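Local atomic coordinates of catechol 1,2 dioxygenase (Acinetobacter radioresistens, PDB entry 2XSU), a protein that probably catalyses the iron(III)-dependent intradiol cleavage of catechol by dioxygen to cis,cis-muconate, the first step of a branch of the beta-ketoadipate pathway. Residues P117-S129 with V187-V199. The protein carries 1 engineered substitution. Numbering follows the deposited sequence.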
ATOM      1  N   PRO A 117      -3.618 -10.649  30.191  1.00 14.92           N
ATOM      2  CA  PRO A 117      -3.449 -11.033  31.594  1.00 15.40           C
ATOM      3  C   PRO A 117      -2.304 -12.034  31.784  1.00 15.39           C
ATOM      4  O   PRO A 117      -2.176 -12.984  30.981  1.00 15.20           O
ATOM      5  CB  PRO A 117      -4.794 -11.686  31.946  1.00 15.94           C
ATOM      6  CG  PRO A 117      -5.765 -11.102  31.024  1.00 15.65           C
ATOM      7  CD  PRO A 117      -4.994 -10.868  29.719  1.00 16.12           C
ATOM      8  N   GLU A 118      -1.484 -11.832  32.816  1.00 15.96           N
ATOM      9  CA  GLU A 118      -0.363 -12.706  33.135  1.00 16.56           C
ATOM     10  C   GLU A 118      -0.628 -13.512  34.411  1.00 16.98           C
ATOM     11  O   GLU A 118      -1.133 -12.963  35.400  1.00 18.27           O
ATOM     12  CB  GLU A 118       0.913 -11.873  33.322  1.00 16.78           C
ATOM     13  CG  GLU A 118       2.182 -12.696  33.540  1.00 18.73           C
ATOM     14  CD  GLU A 118       3.414 -11.828  33.808  1.00 24.74           C
ATOM     15  OE1 GLU A 118       4.035 -11.360  32.828  1.00 26.13           O
ATOM     16  OE2 GLU A 118       3.748 -11.604  35.004  1.00 25.26           O
ATOM     17  N   SER A 119      -0.235 -14.789  34.401  1.00 16.43           N
ATOM     18  CA  SER A 119      -0.301 -15.641  35.585  1.00 16.42           C
ATOM     19  C   SER A 119       0.813 -16.692  35.588  1.00 16.55           C
ATOM     20  O   SER A 119       1.497 -16.929  34.566  1.00 17.86           O
ATOM     21  CB  SER A 119      -1.690 -16.289  35.662  1.00 16.29           C
ATOM     22  OG  SER A 119      -1.911 -17.054  34.489  1.00 15.69           O
ATOM     23  N   VAL A 120       1.027 -17.320  36.740  1.00 16.00           N
ATOM     24  CA  VAL A 120       2.073 -18.305  36.877  1.00 16.09           C
ATOM     25  C   VAL A 120       1.534 -19.732  36.780  1.00 15.47           C
ATOM     26  O   VAL A 120       0.622 -20.117  37.548  1.00 15.49           O
ATOM     27  CB  VAL A 120       2.813 -18.123  38.225  1.00 17.42           C
ATOM     28  CG1 VAL A 120       3.819 -19.237  38.405  1.00 16.58           C
ATOM     29  CG2 VAL A 120       3.492 -16.766  38.252  1.00 18.76           C
ATOM     30  N   GLY A 121       2.081 -20.504  35.826  1.00 14.73           N
ATOM     31  CA  GLY A 121       1.827 -21.939  35.702  1.00 14.35           C
ATOM     32  C   GLY A 121       0.522 -22.382  35.051  1.00 13.97           C
ATOM     33  O   GLY A 121       0.478 -23.413  34.354  1.00 14.05           O
ATOM     34  N   PHE A 122      -0.534 -21.609  35.274  1.00 13.21           N
ATOM     35  CA  PHE A 122      -1.877 -21.953  34.800  1.00 13.44           C
ATOM     36  C   PHE A 122      -2.663 -20.711  34.402  1.00 13.32           C
ATOM     37  O   PHE A 122      -2.589 -19.681  35.094  1.00 13.15           O
ATOM     38  CB  PHE A 122      -2.656 -22.703  35.903  1.00 13.33           C
ATOM     39  CG  PHE A 122      -4.081 -23.003  35.540  1.00 12.59           C
ATOM     40  CD1 PHE A 122      -4.424 -24.224  34.952  1.00 13.17           C
ATOM     41  CD2 PHE A 122      -5.085 -22.059  35.775  1.00 17.30           C
ATOM     42  CE1 PHE A 122      -5.758 -24.486  34.583  1.00 14.84           C
ATOM     43  CE2 PHE A 122      -6.402 -22.305  35.415  1.00 17.73           C
ATOM     44  CZ  PHE A 122      -6.747 -23.520  34.808  1.00 15.51           C
ATOM     45  N   ALA A 123      -3.437 -20.789  33.315  1.00 13.12           N
ATOM     46  CA  ALA A 123      -4.398 -19.731  32.994  1.00 12.83           C
ATOM     47  C   ALA A 123      -5.619 -20.338  32.364  1.00 13.96           C
ATOM     48  O   ALA A 123      -5.491 -21.277  31.557  1.00 14.85           O
ATOM     49  CB  ALA A 123      -3.815 -18.735  32.025  1.00 13.52           C
ATOM     50  N   ARG A 124      -6.784 -19.808  32.700  1.00 12.98           N
ATOM     51  CA  ARG A 124      -7.973 -20.090  31.898  1.00 13.50           C
ATOM     52  C   ARG A 124      -8.102 -18.974  30.872  1.00 12.27           C
ATOM     53  O   ARG A 124      -8.136 -17.811  31.216  1.00 12.43           O
ATOM     54  CB  ARG A 124      -9.254 -20.229  32.738  1.00 14.41           C
ATOM     55  CG  ARG A 124     -10.460 -20.436  31.836  1.00 16.71           C
ATOM     56  CD  ARG A 124     -11.705 -20.914  32.551  1.00 19.91           C
ATOM     57  NE  ARG A 124     -12.783 -21.078  31.591  1.00 16.29           N
ATOM     58  CZ  ARG A 124     -14.010 -21.491  31.896  1.00 19.26           C
ATOM     59  NH1 ARG A 124     -14.328 -21.796  33.164  1.00 20.70           N
ATOM     60  NH2 ARG A 124     -14.924 -21.568  30.945  1.00 17.16           N
ATOM     61  N   MET A 125      -8.128 -19.341  29.580  1.00 12.01           N
ATOM     62  CA  MET A 125      -8.109 -18.362  28.476  1.00 12.43           C
ATOM     63  C   MET A 125      -9.476 -17.826  28.057  1.00 11.69           C
ATOM     64  O   MET A 125      -9.563 -16.729  27.500  1.00 12.48           O
ATOM     65  CB  MET A 125      -7.450 -19.014  27.258  1.00 11.15           C
ATOM     66  CG  MET A 125      -5.993 -19.455  27.493  1.00 10.87           C
ATOM     67  SD  MET A 125      -5.262 -20.096  25.955  1.00 13.33           S
ATOM     68  CE  MET A 125      -5.279 -18.600  24.964  1.00 13.67           C
ATOM     69  N   ASP A 126     -10.550 -18.597  28.282  1.00 12.05           N
ATOM     70  CA  ASP A 126     -11.872 -18.181  27.805  1.00 12.52           C
ATOM     71  C   ASP A 126     -12.755 -17.647  28.927  1.00 13.33           C
ATOM     72  O   ASP A 126     -12.529 -17.967  30.093  1.00 14.68           O
ATOM     73  CB  ASP A 126     -12.609 -19.352  27.136  1.00 12.28           C
ATOM     74  CG  ASP A 126     -12.999 -20.445  28.127  1.00 11.98           C
ATOM     75  OD1 ASP A 126     -12.103 -21.105  28.687  1.00 13.12           O
ATOM     76  OD2 ASP A 126     -14.224 -20.646  28.319  1.00 13.97           O
ATOM     77  N   ASP A 127     -13.759 -16.867  28.536  1.00 15.27           N
ATOM     78  CA  ASP A 127     -14.682 -16.239  29.497  1.00 16.35           C
ATOM     79  C   ASP A 127     -15.909 -17.129  29.774  1.00 16.90           C
ATOM     80  O   ASP A 127     -16.789 -16.762  30.548  1.00 17.75           O
ATOM     81  CB  ASP A 127     -15.081 -14.826  29.037  1.00 17.49           C
ATOM     82  CG  ASP A 127     -15.860 -14.805  27.721  1.00 18.60           C
ATOM     83  OD1 ASP A 127     -16.226 -15.874  27.178  1.00 17.87           O
ATOM     84  OD2 ASP A 127     -16.124 -13.691  27.195  1.00 22.33           O
ATOM     85  N   GLY A 128     -15.961 -18.307  29.152  1.00 15.45           N
ATOM     86  CA  GLY A 128     -17.083 -19.231  29.358  1.00 16.24           C
ATOM     87  C   GLY A 128     -18.341 -18.910  28.555  1.00 16.13           C
ATOM     88  O   GLY A 128     -19.346 -19.650  28.652  1.00 16.12           O
ATOM     89  N   SER A 129     -18.303 -17.839  27.748  1.00 16.43           N
ATOM     90  CA  SER A 129     -19.485 -17.405  26.983  1.00 16.58           C
ATOM     91  C   SER A 129     -19.890 -18.352  25.858  1.00 16.91           C
ATOM     92  O   SER A 129     -20.987 -18.214  25.293  1.00 18.73           O
ATOM     93  CB  SER A 129     -19.315 -15.997  26.417  1.00 17.44           C
ATOM     94  OG  SER A 129     -18.267 -15.953  25.458  1.00 18.78           O
ATOM     95  N   VAL A 187       7.862 -23.946  38.544  1.00 20.85           N
ATOM     96  CA  VAL A 187       9.107 -24.564  38.999  1.00 22.05           C
ATOM     97  C   VAL A 187       9.491 -25.873  38.271  1.00 22.38           C
ATOM     98  O   VAL A 187      10.662 -26.269  38.266  1.00 23.70           O
ATOM     99  CB  VAL A 187       9.084 -24.771  40.555  1.00 22.03           C
ATOM    100  CG1 VAL A 187       8.118 -25.856  40.943  1.00 22.72           C
ATOM    101  CG2 VAL A 187      10.491 -25.088  41.052  1.00 24.18           C
ATOM    102  N   ASN A 188       8.511 -26.521  37.639  1.00 21.87           N
ATOM    103  CA  ASN A 188       8.755 -27.741  36.867  1.00 21.57           C
ATOM    104  C   ASN A 188       8.846 -27.487  35.348  1.00 20.67           C
ATOM    105  O   ASN A 188       8.911 -28.442  34.560  1.00 21.05           O
ATOM    106  CB  ASN A 188       7.691 -28.807  37.196  1.00 22.48           C
ATOM    107  CG  ASN A 188       7.619 -29.126  38.711  1.00 24.17           C
ATOM    108  OD1 ASN A 188       6.542 -29.106  39.313  1.00 28.90           O
ATOM    109  ND2 ASN A 188       8.761 -29.375  39.314  1.00 26.29           N
ATOM    110  N   GLY A 189       8.895 -26.209  34.974  1.00 19.27           N
ATOM    111  CA  GLY A 189       8.966 -25.794  33.559  1.00 18.07           C
ATOM    112  C   GLY A 189       7.637 -25.941  32.854  1.00 17.40           C
ATOM    113  O   GLY A 189       7.585 -25.897  31.623  1.00 16.71           O
ATOM    114  N   LYS A 190       6.561 -26.110  33.619  1.00 16.73           N
ATOM    115  CA  LYS A 190       5.245 -26.418  33.047  1.00 16.63           C
ATOM    116  C   LYS A 190       4.346 -25.212  32.864  1.00 15.33           C
ATOM    117  O   LYS A 190       4.364 -24.265  33.660  1.00 14.34           O
ATOM    118  CB  LYS A 190       4.507 -27.438  33.924  1.00 17.84           C
ATOM    119  CG  LYS A 190       5.031 -28.884  33.876  1.00 20.24           C
ATOM    120  CD  LYS A 190       4.545 -29.673  32.612  1.00 26.86           C
ATOM    121  CE  LYS A 190       3.039 -29.516  32.267  1.00 29.96           C
ATOM    122  NZ  LYS A 190       2.110 -30.117  33.287  1.00 33.25           N
ATOM    123  N   TYR A 191       3.564 -25.225  31.770  1.00 13.91           N
ATOM    124  CA  TYR A 191       2.407 -24.366  31.609  1.00 12.73           C
ATOM    125  C   TYR A 191       1.148 -25.212  31.341  1.00 12.53           C
ATOM    126  O   TYR A 191       1.216 -26.287  30.744  1.00 12.51           O
ATOM    127  CB  TYR A 191       2.624 -23.311  30.491  1.00 12.28           C
ATOM    128  CG  TYR A 191       2.494 -23.909  29.092  1.00 12.26           C
ATOM    129  CD1 TYR A 191       1.282 -23.804  28.398  1.00 10.78           C
ATOM    130  CD2 TYR A 191       3.552 -24.588  28.503  1.00 13.27           C
ATOM    131  CE1 TYR A 191       1.122 -24.405  27.103  1.00 11.90           C
ATOM    132  CE2 TYR A 191       3.428 -25.169  27.209  1.00 11.20           C
ATOM    133  CZ  TYR A 191       2.212 -25.057  26.534  1.00 11.30           C
ATOM    134  OH  TYR A 191       2.071 -25.631  25.289  1.00 11.50           O
ATOM    135  N   VAL A 192       0.001 -24.702  31.769  1.00 12.27           N
ATOM    136  CA  VAL A 192      -1.288 -25.312  31.474  1.00 12.67           C
ATOM    137  C   VAL A 192      -2.257 -24.201  31.110  1.00 12.08           C
ATOM    138  O   VAL A 192      -2.416 -23.214  31.847  1.00 12.46           O
ATOM    139  CB  VAL A 192      -1.868 -26.079  32.713  1.00 13.06           C
ATOM    140  CG1 VAL A 192      -3.242 -26.683  32.403  1.00 13.28           C
ATOM    141  CG2 VAL A 192      -0.901 -27.132  33.203  1.00 15.44           C
ATOM    142  N   ALA A 193      -2.894 -24.360  29.950  1.00 11.13           N
ATOM    143  CA  ALA A 193      -3.966 -23.499  29.549  1.00 11.90           C
ATOM    144  C   ALA A 193      -5.284 -24.267  29.462  1.00 12.45           C
ATOM    145  O   ALA A 193      -5.395 -25.270  28.760  1.00 12.96           O
ATOM    146  CB  ALA A 193      -3.652 -22.837  28.192  1.00 11.94           C
ATOM    147  N   LEU A 194      -6.288 -23.761  30.161  1.00 11.82           N
ATOM    148  CA  LEU A 194      -7.671 -24.244  30.028  1.00 12.36           C
ATOM    149  C   LEU A 194      -8.425 -23.293  29.103  1.00 11.71           C
ATOM    150  O   LEU A 194      -8.551 -22.088  29.352  1.00 12.30           O
ATOM    151  CB  LEU A 194      -8.346 -24.355  31.422  1.00 12.22           C
ATOM    152  CG  LEU A 194      -9.856 -24.682  31.429  1.00 13.84           C
ATOM    153  CD1 LEU A 194     -10.176 -26.028  30.770  1.00 15.27           C
ATOM    154  CD2 LEU A 194     -10.403 -24.622  32.882  1.00 14.22           C
ATOM    155  N   THR A 195      -8.910 -23.828  27.981  1.00 11.29           N
ATOM    156  CA  THR A 195      -9.484 -22.963  26.949  1.00 10.51           C
ATOM    157  C   THR A 195     -10.583 -23.693  26.167  1.00 11.02           C
ATOM    158  O   THR A 195     -11.215 -24.627  26.706  1.00 12.44           O
ATOM    159  CB  THR A 195      -8.334 -22.406  26.034  1.00 11.55           C
ATOM    160  OG1 THR A 195      -8.833 -21.374  25.193  1.00 12.17           O
ATOM    161  CG2 THR A 195      -7.643 -23.504  25.218  1.00 13.95           C
ATOM    162  N   THR A 196     -10.826 -23.240  24.935  1.00 10.34           N
ATOM    163  CA  THR A 196     -11.805 -23.862  24.042  1.00 11.52           C
ATOM    164  C   THR A 196     -11.140 -24.202  22.717  1.00 10.90           C
ATOM    165  O   THR A 196     -10.090 -23.627  22.384  1.00 12.13           O
ATOM    166  CB  THR A 196     -13.029 -22.979  23.802  1.00 10.88           C
ATOM    167  OG1 THR A 196     -12.630 -21.664  23.370  1.00 12.24           O
ATOM    168  CG2 THR A 196     -13.832 -22.850  25.098  1.00 12.61           C
ATOM    169  N   MET A 197     -11.701 -25.186  22.009  1.00 10.80           N
ATOM    170  CA  MET A 197     -11.129 -25.617  20.718  1.00 11.07           C
ATOM    171  C   MET A 197     -11.230 -24.513  19.671  1.00 10.76           C
ATOM    172  O   MET A 197     -12.331 -24.087  19.373  1.00 12.12           O
ATOM    173  CB  MET A 197     -11.903 -26.843  20.211  1.00 11.79           C
ATOM    174  CG  MET A 197     -11.496 -28.180  20.828  1.00 16.75           C
ATOM    175  SD  MET A 197      -9.803 -28.694  20.464  1.00 21.67           S
ATOM    176  CE  MET A 197      -9.456 -27.753  18.923  1.00 15.96           C
ATOM    177  N   PRO A 198     -10.084 -24.017  19.129  1.00 10.63           N
ATOM    178  CA  PRO A 198     -10.206 -23.058  18.028  1.00 11.59           C
ATOM    179  C   PRO A 198     -10.707 -23.712  16.750  1.00 12.18           C
ATOM    180  O   PRO A 198     -10.437 -24.887  16.501  1.00 12.46           O
ATOM    181  CB  PRO A 198      -8.768 -22.583  17.819  1.00 10.82           C
ATOM    182  CG  PRO A 198      -7.937 -23.722  18.217  1.00 11.11           C
ATOM    183  CD  PRO A 198      -8.678 -24.330  19.428  1.00 11.04           C
ATOM    184  N   VAL A 199     -11.458 -22.952  15.962  1.00 12.49           N
ATOM    185  CA  VAL A 199     -11.828 -23.377  14.616  1.00 14.07           C
ATOM    186  C   VAL A 199     -11.019 -22.548  13.621  1.00 13.98           C
ATOM    187  O   VAL A 199     -10.630 -21.422  13.910  1.00 13.68           O
ATOM    188  CB  VAL A 199     -13.360 -23.229  14.416  1.00 15.43           C
ATOM    189  CG1 VAL A 199     -13.757 -21.806  14.251  1.00 17.08           C
ATOM    190  CG2 VAL A 199     -13.828 -24.053  13.258  1.00 19.03           C
TER
HETATM  191  O   HOH W   1     -12.665 -23.851  29.045  1.00 17.21           O
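Phe122 reaches across to the neighbouring strand and sets its ring beside Val192 and Leu194. Its CG stands anti to the backbone N (chi1 176°). Phe122 CD1 then meets Val192 CG1 at 3.7 Å, and its CZ meets Leu194 CB at 3.8 Å. The Phe122 and Leu194 side chains run alongside each other, pointing the same way. On the same face Arg124 is extended, and its CD lies 3.9 Å from Leu194 CD2. Its guanidinium turns an edge to Asp126 and grips it side-on. Arg124 NE hydrogen-bonds Asp126 OD1 from above the carboxylate plane; NH2 of Arg124 makes a salt bridge to Asp126 OD2 at 2.9 Å, on the syn side. A water links Asp126 OD1 to Thr195 O, tying the carboxylate to the other strand.

Strands 122-124 and 190-196 run parallel, 9° apart, in the mixed beta sheet of the intradiol dioxygenase catalytic domain. Four backbone hydrogen bonds join the segments, from Val192 N to Gly121 O through to Met125 N to Leu194 O at 2.8 Å.

Ala123 and Ala193 face the buried side. There Met125, with CG anti to its carbonyl carbon (chi1 -61°) and SD extended beyond it, puts SD 3.9 Å from Ala193 CB. Met125 CB is 3.4 Å from Thr195 OG1, a hydroxyl hydrogen-bonded to His160 NE2. The Met125 side chain lies about 8 Å from that of the iron ligand His227.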